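Long-range contacts in putative hydrolase (Acinetobacter sp. NBRC 100985, PDB 4XUK), which probably hydrolyses organophosphate triesters and perhaps lactones at a two-zinc centre of the metallo-beta-lactamase superfamily: residues 24-29 with 54-59; 219-224 with 263-268. The protein carries 2 engineered substitutions. All coordinates share one frame; numbering follows the deposited sequence.

Both contacts border the two-zinc site, and their centres lie about 9 Å apart. Interaction 1 (24-29 with 54-59) pairs two neighbouring strands of one mixed sheet, with the Ile58 side chain about 6 Å from a zinc ion. Interaction 2 (219-224 with 263-268) brings together two loops that follow strands 211-215 and 260-262 of the other sheet, and it supplies the zinc ligand His265. The two are stitched by probable hydrogen bonds: Asn59 N lies 2.7 Å from Pro264 O, and Asn59 ND2 lies 2.9 Å from Leu266 O. This placement of metal ligands in loops between two sheets fits the alpha-beta/beta-alpha fold of the superfamily.

Interaction 1 (24-29 with 54-59)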
loop_
_atom_site.group_PDB
_atom_site.type_symbol
_atom_site.label_atom_id
_atom_site.label_comp_id
_atom_site.label_asym_id
_atom_site.label_seq_id
_atom_site.Cartn_x
_atom_site.Cartn_y
_atom_site.Cartn_z
ATOM N N ASN A 24 -0.305 11.198 -11.333
ATOM C CA ASN A 24 0.315 12.449 -11.686
ATOM C C ASN A 24 1.538 12.797 -10.880
ATOM O O ASN A 24 1.710 12.305 -9.819
ATOM C CB ASN A 24 -0.632 13.601 -11.589
ATOM C CG ASN A 24 -1.706 13.560 -12.624
ATOM O OD1 ASN A 24 -1.606 12.957 -13.647
ATOM N ND2 ASN A 24 -2.750 14.205 -12.323
ATOM N N PHE A 25 2.345 13.710 -11.403
ATOM C CA PHE A 25 3.478 14.239 -10.646
ATOM C C PHE A 25 3.410 15.762 -10.650
ATOM O O PHE A 25 3.903 16.410 -11.572
ATOM C CB PHE A 25 4.802 13.737 -11.231
ATOM C CG PHE A 25 4.981 12.249 -11.116
ATOM C CD1 PHE A 25 4.467 11.401 -12.084
ATOM C CD2 PHE A 25 5.654 11.701 -10.034
ATOM C CE1 PHE A 25 4.615 10.032 -11.973
ATOM C CE2 PHE A 25 5.811 10.329 -9.920
ATOM C CZ PHE A 25 5.284 9.494 -10.896
ATOM N N MET A 26 2.779 16.331 -9.630
ATOM C CA MET A 26 2.498 17.763 -9.631
ATOM C C MET A 26 3.610 18.606 -9.011
ATOM O O MET A 26 4.436 18.109 -8.243
ATOM C CB MET A 26 1.148 18.052 -8.966
ATOM C CG MET A 26 1.041 17.638 -7.520
ATOM S SD MET A 26 -0.641 17.839 -6.851
ATOM C CE MET A 26 -0.385 17.142 -5.212
ATOM N N SER A 27 3.649 19.883 -9.369
ATOM C CA SER A 27 4.653 20.785 -8.816
ATOM C C SER A 27 4.449 20.969 -7.317
ATOM O O SER A 27 3.329 21.156 -6.872
ATOM C CB SER A 27 4.560 22.152 -9.501
ATOM O OG SER A 27 5.514 23.039 -8.948
ATOM N N PRO A 28 5.537 20.945 -6.528
ATOM C CA PRO A 28 5.400 21.308 -5.109
ATOM C C PRO A 28 4.898 22.743 -4.939
ATOM O O PRO A 28 4.365 23.084 -3.877
ATOM C CB PRO A 28 6.836 21.189 -4.570
ATOM C CG PRO A 28 7.721 21.317 -5.785
ATOM C CD PRO A 28 6.934 20.654 -6.896
ATOM N N ASN A 29 5.057 23.571 -5.970
ATOM C CA ASN A 29 4.553 24.941 -5.917
ATOM C C ASN A 29 3.028 25.036 -5.854
ATOM O O ASN A 29 2.485 26.101 -5.575
ATOM C CB ASN A 29 5.054 25.755 -7.114
ATOM C CG ASN A 29 6.551 25.997 -7.069
ATOM O OD1 ASN A 29 7.278 25.649 -8.004
ATOM N ND2 ASN A 29 7.020 26.592 -5.978
ATOM N N VAL A 54 5.452 15.816 -7.198
ATOM C CA VAL A 54 4.795 15.165 -6.070
ATOM C C VAL A 54 3.842 14.092 -6.599
ATOM O O VAL A 54 2.813 14.406 -7.207
ATOM C CB VAL A 54 4.039 16.191 -5.217
ATOM C CG1 VAL A 54 3.386 15.518 -4.037
ATOM C CG2 VAL A 54 5.001 17.304 -4.746
ATOM N N GLN A 55 4.199 12.827 -6.395
ATOM C CA GLN A 55 3.407 11.719 -6.928
ATOM C C GLN A 55 2.010 11.741 -6.328
ATOM O O GLN A 55 1.866 11.837 -5.105
ATOM C CB GLN A 55 4.092 10.385 -6.618
ATOM C CG GLN A 55 3.439 9.182 -7.304
ATOM C CD GLN A 55 4.181 7.882 -7.040
ATOM O OE1 GLN A 55 5.343 7.883 -6.634
ATOM N NE2 GLN A 55 3.507 6.767 -7.266
ATOM N N THR A 56 0.987 11.667 -7.182
ATOM C CA THR A 56 -0.390 11.779 -6.726
ATOM C C THR A 56 -1.263 10.821 -7.516
ATOM O O THR A 56 -1.374 10.940 -8.738
ATOM C CB THR A 56 -0.900 13.213 -6.913
ATOM O OG1 THR A 56 -0.024 14.105 -6.213
ATOM C CG2 THR A 56 -2.328 13.364 -6.379
ATOM N N SER A 57 -1.858 9.856 -6.819
ATOM C CA SER A 57 -2.759 8.909 -7.466
ATOM C C SER A 57 -4.058 9.603 -7.871
ATOM O O SER A 57 -4.446 10.628 -7.291
ATOM C CB SER A 57 -3.073 7.738 -6.537
ATOM O OG SER A 57 -1.916 7.001 -6.200
ATOM N N ILE A 58 -4.716 9.032 -8.874
ATOM C CA ILE A 58 -6.076 9.394 -9.202
ATOM C C ILE A 58 -6.844 8.079 -9.157
ATOM O O ILE A 58 -6.577 7.178 -9.953
ATOM C CB ILE A 58 -6.205 10.034 -10.605
ATOM C CG1 ILE A 58 -5.363 11.303 -10.720
ATOM C CG2 ILE A 58 -7.676 10.386 -10.886
ATOM C CD1 ILE A 58 -3.913 11.048 -11.105
ATOM N N ASN A 59 -7.750 7.954 -8.193
ATOM C CA ASN A 59 -8.501 6.720 -8.004
ATOM C C ASN A 59 -10.020 6.924 -8.201
ATOM O O ASN A 59 -10.529 8.059 -8.161
ATOM C CB ASN A 59 -8.267 6.161 -6.596
ATOM C CG ASN A 59 -6.806 6.166 -6.184
ATOM O OD1 ASN A 59 -5.936 5.689 -6.907
ATOM N ND2 ASN A 59 -6.537 6.674 -4.995
#
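The Phe25 ring lies beside the Gln55 side chain, both pointing the same way, with ring and amide planes 40° apart. Phe25 CD2, CE2 and CZ meet Gln55 CA, CB and CG in an oblique approach, Phe25 CE2 coming 3.7 Å from Gln55 CG. Gln55 has CG anti to its backbone N (chi1 -172°), which carries that methylene to the ring. Around this pair Lys52 adds a cation-pi contact to Phe25, while Lys290 and Phe289 of the second subunit pack on Phe25 and Gln55, so this face of the sheet borders the dimer interface.

A further flat group, the Asn24 amide, meets Ile58: its ND2 sits 3.6 Å from the Ile58 CD1 methyl, while Asn24 OD1 accepts a hydrogen bond from His83 NE2. On the same face as Asn24, Met26 runs out as an extended chain at about a right angle to Thr56; Met26 CE reaches 3.2 Å from Thr56 OG1, and Met26 CG packs 4.0 Å from Val54 CB. Beyond the strand end, Pro28 CB lies against Val54 CG2, and helix 36-45 touches both residues.

The backbones form an antiparallel ladder: Asn24 with Thr56 and Met26 with Val54 are hydrogen-bonded pairs, flanking the non-hydrogen-bonded pair Phe25 with Gln55. Asn24 N reaches Thr56 O at 2.8 Å, and the return bond, Thr56 N to Asn24 O, is equally short. At the Met26 pair the bonds differ: Val54 N to Met26 O is nearly straight (178°) and in the carbonyl plane, whereas Met26 N approaches Val54 O from above its plane at 3.1 Å.

Four backbone bonds therefore satisfy the N and O atoms of these two pairs and set the strand register, with Ile58 farther along the strand about 6 Å from a zinc ion.

Interaction 2 (219-224 with 263-268); sequences IVHSHT and APHLPF. With ZN (zinc ion), chain C.
His265 holds CG anti to its carbonyl carbon, beside its backbone N (chi1 -66°), and His221 has the same first-torsion arrangement; the two side chains run side by side, pointing the same way, and their rings meet obliquely. Their planes are 32° apart with centroids 4.8 Å apart, and His265 CD2 lies over one face of the His221 ring, 3.5 Å from His221 CD2.

His223 CG instead sits between its backbone N and carbonyl carbon. Pro267 CG meets one face of this ring in a CH-pi contact, 3.5 Å from the centroid and 17° off the normal, displaced toward the rim near ND1. Thr224 CG2 lies over the opposite face. Between the two histidine contacts, Leu266 CD2 packs 4.0 Å from Val220 CG1 and also meets the Ser222 carbonyl.

No direct hydrogen bond joins 219-224 to 263-268; one water bridges them, donating to Val220 O at 2.8 Å and accepting from His265 N. His265 NE2 binds a zinc ion at 2.2 Å, in a site completed by Asp112, His113 and Asp218, while His265 ND1 donates a hydrogen bond to Ser57 O. Gripped at both ring nitrogens, the imidazole has its rotation fixed; the carbonyl on ND1 makes Ser57 a second-shell partner that would probably strengthen NE2 as a metal ligand.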
loop_
_atom_site.group_PDB
_atom_site.type_symbol
_atom_site.label_atom_id
_atom_site.label_comp_id
_atom_site.label_asym_id
_atom_site.label_seq_id
_atom_site.Cartn_x
_atom_site.Cartn_y
_atom_site.Cartn_z
ATOM N N ILE A 219 -11.119 16.673 -0.823
ATOM C CA ILE A 219 -10.853 17.537 0.320
ATOM C C ILE A 219 -9.375 17.425 0.697
ATOM O O ILE A 219 -8.914 18.070 1.640
ATOM C CB ILE A 219 -11.717 17.158 1.521
ATOM C CG1 ILE A 219 -11.406 15.727 1.968
ATOM C CG2 ILE A 219 -13.201 17.290 1.163
ATOM C CD1 ILE A 219 -12.117 15.322 3.242
ATOM N N VAL A 220 -8.634 16.600 -0.047
ATOM C CA VAL A 220 -7.192 16.479 0.156
ATOM C C VAL A 220 -6.487 15.912 -1.084
ATOM O O VAL A 220 -7.067 15.092 -1.823
ATOM C CB VAL A 220 -6.873 15.662 1.447
ATOM C CG1 VAL A 220 -7.014 14.156 1.207
ATOM C CG2 VAL A 220 -5.486 15.999 1.948
ATOM N N HIS A 221 -5.245 16.339 -1.314
ATOM C CA HIS A 221 -4.507 15.944 -2.513
ATOM C C HIS A 221 -3.166 15.270 -2.235
ATOM O O HIS A 221 -2.374 15.060 -3.154
ATOM C CB HIS A 221 -4.274 17.153 -3.416
ATOM C CG HIS A 221 -5.489 17.578 -4.171
ATOM N ND1 HIS A 221 -6.599 18.106 -3.549
ATOM C CD2 HIS A 221 -5.786 17.524 -5.492
ATOM C CE1 HIS A 221 -7.523 18.372 -4.456
ATOM N NE2 HIS A 221 -7.055 18.024 -5.639
ATOM N N SER A 222 -2.904 14.925 -0.980
ATOM C CA SER A 222 -1.595 14.390 -0.618
ATOM C C SER A 222 -1.690 13.692 0.726
ATOM O O SER A 222 -2.491 14.102 1.567
ATOM C CB SER A 222 -0.579 15.544 -0.546
ATOM O OG SER A 222 -0.967 16.521 0.417
ATOM N N HIS A 223 -0.898 12.637 0.933
ATOM C CA HIS A 223 -0.845 12.000 2.244
ATOM C C HIS A 223 0.299 12.576 3.061
ATOM O O HIS A 223 0.567 12.117 4.174
ATOM C CB HIS A 223 -0.673 10.472 2.119
ATOM C CG HIS A 223 0.608 10.062 1.462
ATOM N ND1 HIS A 223 0.954 10.476 0.193
ATOM C CD2 HIS A 223 1.630 9.287 1.898
ATOM C CE1 HIS A 223 2.135 9.976 -0.124
ATOM N NE2 HIS A 223 2.569 9.253 0.894
ATOM N N THR A 224 0.958 13.592 2.503
ATOM C CA THR A 224 2.191 14.128 3.064
ATOM C C THR A 224 1.980 15.540 3.614
ATOM O O THR A 224 1.698 15.706 4.800
ATOM C CB THR A 224 3.334 14.131 2.011
ATOM O OG1 THR A 224 2.942 14.896 0.865
ATOM C CG2 THR A 224 3.629 12.706 1.554
ATOM N N ALA A 263 -10.287 7.738 -0.806
ATOM C CA ALA A 263 -9.932 9.034 -1.381
ATOM C C ALA A 263 -9.379 8.927 -2.788
ATOM O O ALA A 263 -8.453 8.148 -3.032
ATOM C CB ALA A 263 -8.919 9.720 -0.490
ATOM N N PRO A 264 -9.896 9.758 -3.715
ATOM C CA PRO A 264 -9.392 9.690 -5.087
ATOM C C PRO A 264 -7.935 10.140 -5.224
ATOM O O PRO A 264 -7.282 9.697 -6.173
ATOM C CB PRO A 264 -10.322 10.647 -5.857
ATOM C CG PRO A 264 -10.841 11.584 -4.827
ATOM C CD PRO A 264 -10.981 10.741 -3.576
ATOM N N HIS A 265 -7.429 10.976 -4.315
ATOM C CA HIS A 265 -6.041 11.451 -4.436
ATOM C C HIS A 265 -5.076 11.051 -3.320
ATOM O O HIS A 265 -4.068 11.731 -3.112
ATOM C CB HIS A 265 -6.020 12.978 -4.607
ATOM C CG HIS A 265 -6.623 13.435 -5.893
ATOM N ND1 HIS A 265 -6.411 12.776 -7.082
ATOM C CD2 HIS A 265 -7.447 14.477 -6.172
ATOM C CE1 HIS A 265 -7.082 13.393 -8.043
ATOM N NE2 HIS A 265 -7.706 14.428 -7.516
ATOM N N LEU A 266 -5.368 9.968 -2.601
ATOM C CA LEU A 266 -4.384 9.409 -1.669
ATOM C C LEU A 266 -3.803 8.157 -2.328
ATOM O O LEU A 266 -4.424 7.607 -3.241
ATOM C CB LEU A 266 -5.027 9.121 -0.299
ATOM C CG LEU A 266 -5.468 10.395 0.428
ATOM C CD1 LEU A 266 -6.149 10.115 1.774
ATOM C CD2 LEU A 266 -4.292 11.323 0.612
ATOM N N PRO A 267 -2.590 7.730 -1.916
ATOM C CA PRO A 267 -1.895 6.648 -2.629
ATOM C C PRO A 267 -2.736 5.394 -2.828
ATOM O O PRO A 267 -3.224 4.809 -1.840
ATOM C CB PRO A 267 -0.696 6.357 -1.724
ATOM C CG PRO A 267 -0.379 7.708 -1.119
ATOM C CD PRO A 267 -1.741 8.330 -0.870
ATOM N N PHE A 268 -2.912 5.001 -4.093
ATOM C CA PHE A 268 -3.690 3.805 -4.436
ATOM C C PHE A 268 -3.315 2.634 -3.545
ATOM O O PHE A 268 -2.125 2.369 -3.334
ATOM C CB PHE A 268 -3.485 3.420 -5.908
ATOM C CG PHE A 268 -4.235 2.183 -6.310
ATOM C CD1 PHE A 268 -5.546 2.271 -6.754
ATOM C CD2 PHE A 268 -3.637 0.929 -6.219
ATOM C CE1 PHE A 268 -6.241 1.143 -7.104
ATOM C CE2 PHE A 268 -4.332 -0.214 -6.571
ATOM C CZ PHE A 268 -5.624 -0.108 -7.017
HETATM ZN ZN ZN C . -9.401 15.468 -8.499
HETATM O O HOH W 1 -8.488 12.712 -2.143
#